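Putative NAD(P)H-flavin oxidoreductase (Streptococcus pyogenes serotype M1, PDB 2HAY) binds FMN and probably acts as an NAD(P)H-dependent oxidoreductase of the nitroreductase family, its substrates not established. Local coordinates at residues A36-A41 / A160-D165; N154-A159 / S196-G201. All coordinates share one frame; numbering follows the deposited sequence. Where two conformers were deposited one is given.

Contact 1 of 2, residues A36-A41 / A160-D165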
# COMPACT_ATOMS: atom_id res chain seq x y z
N ALA B 36 -4.86 0.13 19.59
CA ALA B 36 -5.39 -1.18 19.29
C ALA B 36 -6.23 -1.20 17.99
O ALA B 36 -6.06 -2.09 17.15
CB ALA B 36 -6.19 -1.72 20.47
N LEU B 37 -7.12 -0.23 17.82
CA LEU B 37 -7.91 -0.12 16.59
C LEU B 37 -7.03 0.09 15.37
O LEU B 37 -7.27 -0.54 14.35
CB LEU B 37 -8.95 1.00 16.70
CG LEU B 37 -9.96 1.13 15.56
CD1 LEU B 37 -10.75 -0.16 15.34
CD2 LEU B 37 -10.91 2.28 15.91
N ILE B 38 -6.02 0.94 15.49
CA ILE B 38 -5.10 1.18 14.39
C ILE B 38 -4.35 -0.10 13.97
O ILE B 38 -4.20 -0.39 12.77
CB ILE B 38 -4.08 2.33 14.72
CG1 ILE B 38 -4.79 3.70 14.77
CG2 ILE B 38 -2.93 2.36 13.67
CD1 ILE B 38 -3.93 4.84 15.43
N LEU B 39 -3.92 -0.88 14.97
CA LEU B 39 -3.23 -2.12 14.72
C LEU B 39 -4.17 -3.19 14.15
O LEU B 39 -3.77 -4.00 13.32
CB LEU B 39 -2.54 -2.61 15.99
CG LEU B 39 -1.26 -1.87 16.37
CD1 LEU B 39 -0.88 -2.31 17.77
CD2 LEU B 39 -0.15 -2.20 15.38
N ASP B 40 -5.42 -3.19 14.60
CA ASP B 40 -6.48 -4.04 14.04
C ASP B 40 -6.69 -3.74 12.56
O ASP B 40 -6.94 -4.66 11.79
CB ASP B 40 -7.77 -3.84 14.78
CG ASP B 40 -7.93 -4.79 15.97
OD1 ASP B 40 -8.98 -4.71 16.63
OD2 ASP B 40 -7.03 -5.62 16.25
N ALA B 41 -6.53 -2.48 12.16
CA ALA B 41 -6.64 -2.07 10.75
C ALA B 41 -5.55 -2.71 9.88
O ALA B 41 -5.82 -3.15 8.76
CB ALA B 41 -6.61 -0.52 10.62
N ALA B 160 -6.47 8.91 10.98
CA ALA B 160 -7.04 10.18 10.55
C ALA B 160 -8.48 10.36 11.06
O ALA B 160 -8.82 11.41 11.57
CB ALA B 160 -6.98 10.31 9.04
N LEU B 161 -9.29 9.30 10.94
CA LEU B 161 -10.67 9.27 11.43
C LEU B 161 -10.76 9.45 12.95
O LEU B 161 -11.76 9.93 13.48
CB LEU B 161 -11.35 7.96 11.01
CG LEU B 161 -11.70 7.85 9.53
CD1 LEU B 161 -11.84 6.37 9.11
CD2 LEU B 161 -12.96 8.64 9.14
N LEU B 162 -9.67 9.08 13.62
CA LEU B 162 -9.55 9.22 15.05
C LEU B 162 -8.96 10.58 15.46
O LEU B 162 -8.94 10.92 16.64
CB LEU B 162 -8.69 8.06 15.57
CG LEU B 162 -9.37 6.69 15.62
CD1 LEU B 162 -8.35 5.66 16.12
CD2 LEU B 162 -10.64 6.70 16.52
N GLY B 163 -8.49 11.37 14.49
CA GLY B 163 -7.82 12.64 14.80
C GLY B 163 -6.36 12.49 15.16
O GLY B 163 -5.75 13.41 15.66
N ILE B 164 -5.80 11.31 14.88
CA ILE B 164 -4.42 11.00 15.19
C ILE B 164 -3.59 11.31 13.95
O ILE B 164 -3.91 10.86 12.85
CB ILE B 164 -4.28 9.52 15.65
CG1 ILE B 164 -4.99 9.32 16.99
CG2 ILE B 164 -2.80 9.08 15.69
CD1 ILE B 164 -5.14 7.86 17.39
N ASP B 165 -2.56 12.12 14.14
CA ASP B 165 -1.60 12.42 13.11
C ASP B 165 -0.56 11.31 12.91
O ASP B 165 -0.23 10.53 13.80
CB ASP B 165 -0.91 13.74 13.40
CG ASP B 165 -1.81 14.91 13.15
OD1 ASP B 165 -2.27 15.06 11.99
OD2 ASP B 165 -2.12 15.64 14.10
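Ile-38 of helix 32-43 meets Ile-164 tip to tip, with 3.8 Å between the two CD1 methyls. At CB the Ile-38 side chain forks. CG2 lies against Met-155 of helix 137-162, 3.7 Å from its CG. CG1, set beside the backbone N and anti to the carbonyl carbon (chi1 -70°), leads outward and passes CD1 of Leu-162 at 4.3 Å. An extended chi2 of 166° then carries CD1 straight on to the Ile-164 methyl. Leu-162 CD1 serves a second neighbour, since CD2 of Leu-37, one residue before Ile-38, approaches it to 4.2 Å. The junction is thus wholly apolar, a meeting of aliphatic side chains across a backbone gap of 9.2 Å between the CA atoms of Ile-38 and Leu-162. Ile-164 also packs on Ile-30 and Tyr-202, and Leu-37 on His-9 of the second subunit. Leu-162 and Ile-164 flank Gly-163, whose positive phi (82°) turns the chain out of the helix. Gly-163 N bonds back to Ala-160 O at 2.9 Å, and Ile-164 N probably to Ala-159 O. Together these make a Schellman motif, closing helix 137-162 just before strand 165-169 of the nitroreductase fold.

Contact 2 of 2, residues N154-A159 / S196-G201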
# COMPACT_ATOMS: atom_id res chain seq x y z
N ASN B 154 -4.31 1.63 5.57
CA ASN B 154 -5.42 1.41 6.48
C ASN B 154 -5.16 1.98 7.86
O ASN B 154 -6.06 2.54 8.47
CB ASN B 154 -5.82 -0.07 6.55
CG ASN B 154 -6.55 -0.52 5.29
OD1 ASN B 154 -6.25 -1.58 4.71
ND2 ASN B 154 -7.49 0.29 4.85
N MSE B 155 -3.93 1.84 8.34
CA MSE B 155 -3.55 2.44 9.62
C MSE B 155 -3.70 3.96 9.63
O MSE B 155 -4.25 4.52 10.57
CB MSE B 155 -2.12 2.04 10.00
CG MSE B 155 -2.06 0.62 10.50
SE MSE B 155 -0.41 0.23 11.43
CE MSE B 155 0.78 0.10 9.92
N MSE B 156 -3.18 4.61 8.60
CA MSE B 156 -3.22 6.06 8.47
C MSE B 156 -4.62 6.63 8.32
O MSE B 156 -4.88 7.71 8.85
CB MSE B 156 -2.37 6.53 7.30
CG MSE B 156 -0.85 6.38 7.56
SE MSE B 156 0.14 7.31 6.18
CE MSE B 156 -0.32 6.14 4.72
N MSE B 157 -5.50 5.93 7.60
CA MSE B 157 -6.91 6.34 7.49
C MSE B 157 -7.65 6.20 8.82
O MSE B 157 -8.39 7.11 9.24
CB MSE B 157 -7.65 5.57 6.38
CG MSE B 157 -9.12 5.99 6.22
SE MSE B 157 -9.32 7.90 5.79
CE MSE B 157 -8.80 7.75 3.93
N THR B 158 -7.46 5.06 9.47
CA THR B 158 -7.97 4.82 10.81
C THR B 158 -7.48 5.90 11.79
O THR B 158 -8.29 6.51 12.44
CB THR B 158 -7.59 3.40 11.30
OG1 THR B 158 -8.09 2.46 10.35
CG2 THR B 158 -8.20 3.09 12.68
N ALA B 159 -6.16 6.15 11.84
CA ALA B 159 -5.63 7.28 12.61
C ALA B 159 -6.31 8.61 12.27
O ALA B 159 -6.70 9.34 13.15
CB ALA B 159 -4.09 7.39 12.44
N SER B 196 8.96 -0.35 6.05
CA SER B 196 8.82 1.08 6.32
C SER B 196 8.58 1.33 7.83
O SER B 196 8.51 0.38 8.63
CB SER B 196 7.65 1.65 5.47
OG SER B 196 6.43 1.11 5.90
N MSE B 197 8.45 2.59 8.21
CA MSE B 197 8.06 2.95 9.57
C MSE B 197 6.87 3.90 9.50
O MSE B 197 6.64 4.56 8.48
CB MSE B 197 9.22 3.65 10.29
CG MSE B 197 10.54 2.91 10.32
SE MSE B 197 11.99 4.12 10.97
CE MSE B 197 13.50 2.98 10.66
N LEU B 198 6.12 4.00 10.59
CA LEU B 198 5.01 4.93 10.68
C LEU B 198 5.07 5.59 12.06
O LEU B 198 4.99 4.91 13.07
CB LEU B 198 3.68 4.17 10.53
CG LEU B 198 2.38 4.98 10.62
CD1 LEU B 198 2.28 5.98 9.45
CD2 LEU B 198 1.22 4.00 10.61
N SER B 199 5.21 6.91 12.12
CA SER B 199 5.04 7.61 13.40
C SER B 199 3.59 8.01 13.59
O SER B 199 2.90 8.32 12.64
CB SER B 199 5.94 8.84 13.50
OG SER B 199 5.75 9.68 12.38
N LEU B 200 3.13 7.99 14.84
CA LEU B 200 1.77 8.40 15.16
C LEU B 200 1.79 9.33 16.40
O LEU B 200 2.68 9.22 17.25
CB LEU B 200 0.88 7.18 15.39
CG LEU B 200 0.95 6.07 14.35
CD1 LEU B 200 1.91 4.95 14.85
CD2 LEU B 200 -0.40 5.49 14.07
N GLY B 201 0.82 10.24 16.46
CA GLY B 201 0.73 11.20 17.57
C GLY B 201 -0.20 12.34 17.23
O GLY B 201 -1.05 12.21 16.39
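Leu-198 spreads its two methyls over neighbouring residues of one helical turn, CD2 against Met-155 and CD1 against Met-156. CG stands anti to the backbone N (chi1 179°), which carries the fork straight off the strand toward the helix. CD2 lies 3.9 Å from Met-155 CB. The bend of this selenomethionine at chi3 (-75°) lays its CE alongside the same Leu-198 CD2, at 4.0 Å; the two side chains run past each other in opposite senses. Met-156, also a selenomethionine, slants across the other branch, its CG 3.7 Å from Leu-198 CD1. The contact belongs to the alpha-beta core of the nitroreductase fold, where helix 137-162 packs on a face of the antiparallel sheet; the axes of 154-159 and 196-201 run 7° apart and come within 10.5 Å. Strand 192-201 lies inside that sheet, its Leu-198 bonded through the backbone to Ile-86 and its Met-197 to Ile-169. Two residues on, CD2 of Leu-200 comes no nearer than 4.5 Å to CB of Ala-159. Within the helix, Thr-158 OG1 bonds to Asn-154 O at 2.8 Å, while Thr-158 N reaches the same oxygen from the opposite face of its carbonyl plane.

In the fold
Contacts 1 and 2 share helix 137-162 and have centres about 7 Å apart. Ile-38 joins them directly, its side chain touching Leu-200 of contact 2 as well as its partners in contact 1. Where the helix ends, Ile-164 N probably bonds to Ala-159 O at 2.8 Å; one residue later Asp-165 O and Gly-201 N, 2.9 Å apart, probably pair strand 165-169 with strand 192-201. Contact 2 borders the flavin site: the Met-156 side chain is about 5 Å from bound FMN and about 4 Å from that of the FMN-binding Arg-19, whereas in contact 1 the Ile-164 side chain is about 9 Å from that of Arg-19. Both contacts also touch the second subunit.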